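Local coordinates for syncytin-1 (Homo sapiens, PDB 5HA6), which probably drives cell-cell membrane fusion as the fusion subunit of a retrovirus-derived envelope glycoprotein, folding into a trimer of helical hairpins, at residues R42-L47 / E98-I103. The protein carries 1 engineered substitution. Sequence-based numbering, arbitrary orientation.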
ATOM      1  N   ARG A  42       3.952  -3.426 -13.258  1.00 21.80           N
ATOM      2  CA  ARG A  42       3.076  -2.352 -12.769  1.00 18.76           C
ATOM      3  C   ARG A  42       2.678  -2.560 -11.304  1.00 19.98           C
ATOM      4  O   ARG A  42       2.702  -1.599 -10.504  1.00 19.52           O
ATOM      5  CB  ARG A  42       1.830  -2.232 -13.654  1.00 21.33           C
ATOM      6  CG  ARG A  42       2.177  -1.717 -15.024  1.00 22.45           C
ATOM      7  CD  ARG A  42       1.165  -2.063 -16.076  1.00 24.97           C
ATOM      8  NE  ARG A  42       1.476  -1.323 -17.306  1.00 27.04           N
ATOM      9  CZ  ARG A  42       2.237  -1.765 -18.300  1.00 26.14           C
ATOM     10  NH1 ARG A  42       2.825  -2.969 -18.277  1.00 25.00           N
ATOM     11  NH2 ARG A  42       2.429  -0.978 -19.325  1.00 26.68           N
ATOM     12  N   VAL A  43       2.371  -3.807 -10.911  1.00 19.34           N
ATOM     13  CA  VAL A  43       2.192  -4.065  -9.479  1.00 19.01           C
ATOM     14  C   VAL A  43       3.432  -3.651  -8.632  1.00 18.24           C
ATOM     15  O   VAL A  43       3.295  -2.965  -7.591  1.00 18.42           O
ATOM     16  CB  VAL A  43       1.851  -5.532  -9.246  1.00 16.95           C
ATOM     17  CG1 VAL A  43       1.770  -5.885  -7.736  1.00 18.88           C
ATOM     18  CG2 VAL A  43       0.544  -5.885  -9.966  1.00 19.50           C
ATOM     19  N   ALA A  44       4.615  -4.097  -9.019  1.00 19.67           N
ATOM     20  CA  ALA A  44       5.817  -3.756  -8.283  1.00 18.82           C
ATOM     21  C   ALA A  44       5.973  -2.246  -8.173  1.00 21.75           C
ATOM     22  O   ALA A  44       6.252  -1.708  -7.071  1.00 23.87           O
ATOM     23  CB  ALA A  44       7.059  -4.365  -8.965  1.00 22.42           C
ATOM     24  N   ASP A  45       5.814  -1.561  -9.313  1.00 21.57           N
ATOM     25  CA  ASP A  45       5.858  -0.096  -9.302  1.00 20.80           C
ATOM     26  C   ASP A  45       4.903   0.488  -8.260  1.00 21.79           C
ATOM     27  O   ASP A  45       5.267   1.427  -7.482  1.00 19.78           O
ATOM     28  CB  ASP A  45       5.530   0.500 -10.687  1.00 18.75           C
ATOM     29  CG  ASP A  45       6.670   0.320 -11.716  1.00 26.80           C
ATOM     30  OD1 ASP A  45       7.769  -0.166 -11.351  1.00 25.97           O
ATOM     31  OD2 ASP A  45       6.452   0.685 -12.904  1.00 26.64           O
ATOM     32  N   SER A  46       3.678  -0.039  -8.246  1.00 21.31           N
ATOM     33  CA  SER A  46       2.672   0.446  -7.306  1.00 14.97           C
ATOM     34  C   SER A  46       3.059   0.197  -5.863  1.00 18.86           C
ATOM     35  O   SER A  46       2.904   1.093  -4.987  1.00 17.49           O
ATOM     36  CB  SER A  46       1.310  -0.182  -7.620  1.00 17.47           C
ATOM     37  OG  SER A  46       0.896   0.152  -8.932  1.00 20.93           O
ATOM     38  N   LEU A  47       3.544  -1.008  -5.580  1.00 18.02           N
ATOM     39  CA  LEU A  47       3.964  -1.341  -4.215  1.00 16.51           C
ATOM     40  C   LEU A  47       5.052  -0.384  -3.750  1.00 19.48           C
ATOM     41  O   LEU A  47       5.003   0.126  -2.609  1.00 18.76           O
ATOM     42  CB  LEU A  47       4.467  -2.798  -4.121  1.00 15.00           C
ATOM     43  CG  LEU A  47       3.419  -3.867  -4.403  1.00 14.92           C
ATOM     44  CD1 LEU A  47       4.117  -5.247  -4.576  1.00 20.39           C
ATOM     45  CD2 LEU A  47       2.322  -3.952  -3.330  1.00 15.62           C
ATOM     46  N   GLU A  98      12.030  -5.714  -0.197  1.00 22.72           N
ATOM     47  CA  GLU A  98      12.534  -7.058  -0.511  1.00 22.27           C
ATOM     48  C   GLU A  98      11.605  -7.833  -1.429  1.00 21.14           C
ATOM     49  O   GLU A  98      12.055  -8.383  -2.449  1.00 18.77           O
ATOM     50  CB  GLU A  98      12.751  -7.894   0.761  1.00 23.00           C
ATOM     51  CG  GLU A  98      13.172  -9.359   0.417  1.00 21.10           C
ATOM     52  CD  GLU A  98      14.458  -9.481  -0.420  1.00 27.74           C
ATOM     53  OE1 GLU A  98      15.292  -8.520  -0.437  1.00 22.33           O
ATOM     54  OE2 GLU A  98      14.671 -10.579  -1.047  1.00 25.86           O
ATOM     55  N   LYS A  99      10.306  -7.863  -1.088  1.00 19.23           N
ATOM     56  CA  LYS A  99       9.338  -8.575  -1.934  1.00 24.18           C
ATOM     57  C   LYS A  99       9.284  -8.045  -3.373  1.00 23.52           C
ATOM     58  O   LYS A  99       9.190  -8.839  -4.330  1.00 19.09           O
ATOM     59  CB  LYS A  99       7.908  -8.507  -1.344  1.00 18.93           C
ATOM     60  CG  LYS A  99       7.763  -9.055   0.052  1.00 19.24           C
ATOM     61  CD  LYS A  99       8.041 -10.542   0.151  1.00 24.48           C
ATOM     62  CE  LYS A  99       8.008 -11.000   1.588  1.00 28.50           C
ATOM     63  NZ  LYS A  99       8.128 -12.468   1.676  1.00 30.20           N
ATOM     64  N   VAL A 100       9.299  -6.718  -3.524  1.00 19.71           N
ATOM     65  CA  VAL A 100       9.359  -6.087  -4.855  1.00 20.33           C
ATOM     66  C   VAL A 100      10.576  -6.532  -5.655  1.00 23.10           C
ATOM     67  O   VAL A 100      10.458  -6.875  -6.842  1.00 22.85           O
ATOM     68  CB  VAL A 100       9.368  -4.564  -4.730  1.00 25.49           C
ATOM     69  CG1 VAL A 100       9.745  -3.887  -6.065  1.00 26.82           C
ATOM     70  CG2 VAL A 100       7.974  -4.080  -4.249  1.00 22.83           C
ATOM     71  N   LYS A 101      11.743  -6.534  -5.009  1.00 19.92           N
ATOM     72  CA  LYS A 101      12.952  -6.887  -5.725  1.00 21.32           C
ATOM     73  C   LYS A 101      12.898  -8.358  -6.125  1.00 24.24           C
ATOM     74  O   LYS A 101      13.343  -8.717  -7.226  1.00 23.14           O
ATOM     75  CB  LYS A 101      14.207  -6.545  -4.882  1.00 23.99           C
ATOM     76  CG  LYS A 101      14.531  -5.010  -4.869  1.00 23.79           C
ATOM     77  CD  LYS A 101      15.684  -4.647  -3.971  1.00 26.03           C
ATOM     78  CE  LYS A 101      15.905  -3.127  -3.894  1.00 28.26           C
ATOM     79  NZ  LYS A 101      17.204  -2.794  -3.276  1.00 33.19           N
ATOM     80  N   GLU A 102      12.316  -9.196  -5.258  1.00 21.05           N
ATOM     81  CA  GLU A 102      12.093 -10.623  -5.599  1.00 21.26           C
ATOM     82  C   GLU A 102      11.136 -10.812  -6.793  1.00 20.95           C
ATOM     83  O   GLU A 102      11.381 -11.615  -7.690  1.00 19.71           O
ATOM     84  CB  GLU A 102      11.533 -11.356  -4.380  1.00 20.10           C
ATOM     85  CG  GLU A 102      12.575 -11.606  -3.297  1.00 22.45           C
ATOM     86  CD  GLU A 102      11.928 -12.218  -2.048  1.00 27.04           C
ATOM     87  OE1 GLU A 102      10.835 -12.841  -2.188  1.00 26.22           O
ATOM     88  OE2 GLU A 102      12.482 -12.055  -0.936  1.00 25.93           O
ATOM     89  N   ILE A 103      10.041 -10.068  -6.795  1.00 19.54           N
ATOM     90  CA  ILE A 103       9.166 -10.034  -7.970  1.00 22.43           C
ATOM     91  C   ILE A 103       9.888  -9.599  -9.265  1.00 19.24           C
ATOM     92  O   ILE A 103       9.724 -10.221 -10.331  1.00 24.92           O
ATOM     93  CB  ILE A 103       7.978  -9.112  -7.691  1.00 20.80           C
ATOM     94  CG1 ILE A 103       7.102  -9.753  -6.581  1.00 23.50           C
ATOM     95  CG2 ILE A 103       7.212  -8.843  -8.955  1.00 22.83           C
ATOM     96  CD1 ILE A 103       6.008  -8.843  -6.056  1.00 22.33           C
TER
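A44 and L47 of helix 25-71 meet V100 and I103 of helix 93-115 in the hairpin typical of class I fusion proteins, where a C-terminal helix folds back antiparallel along the long N-terminal helix; three such chains make the six-helix bundle. The N-to-C directions of the two short segments differ by 163°, and their axes come within 9.7 Å.

Between 42-47 and 98-103 the contact is apolar and buried. V100 fits between A44 and L47 and gives each of them one methyl. V100 CG1, anti to the backbone N (chi1 167°), lies 4.0 Å from A44 CB. Its other branch lies against L47: V100 CG2 is 3.7 Å from L47 CB and 4.0 Å from L47 CD1, the two side chains lying alongside and pointing opposite ways. I103, one turn further on, packs less closely. I103 CD1 comes 4.3 Å from L47 CD1, and I103 CG2 is 4.5 Å from A44 CB. The backbones approach most closely where A44 CA lies 5.5 Å from V100 CA, probably helped by the small size of A44.

Polar groups work around this seam. D45 OD1 forms a salt bridge to R104 of the same chain, joining the two helices of one hairpin, while D45 OD2 bridges to K99 of a second subunit and R42 NE to E102 of that subunit. The last two tie the C-terminal helix of one chain to the N-terminal helix of the next. V43 and L47 also pack on their copies in neighbouring subunits, at the core of the trimer.

Within helix 25-71, the carbonyl oxygen of R42 accepts two bonds, from S46 N and S46 OG, which arrive from opposite faces of the carbonyl plane; S46 OG, 3.0 Å from R42 O, sits 36° out of that plane.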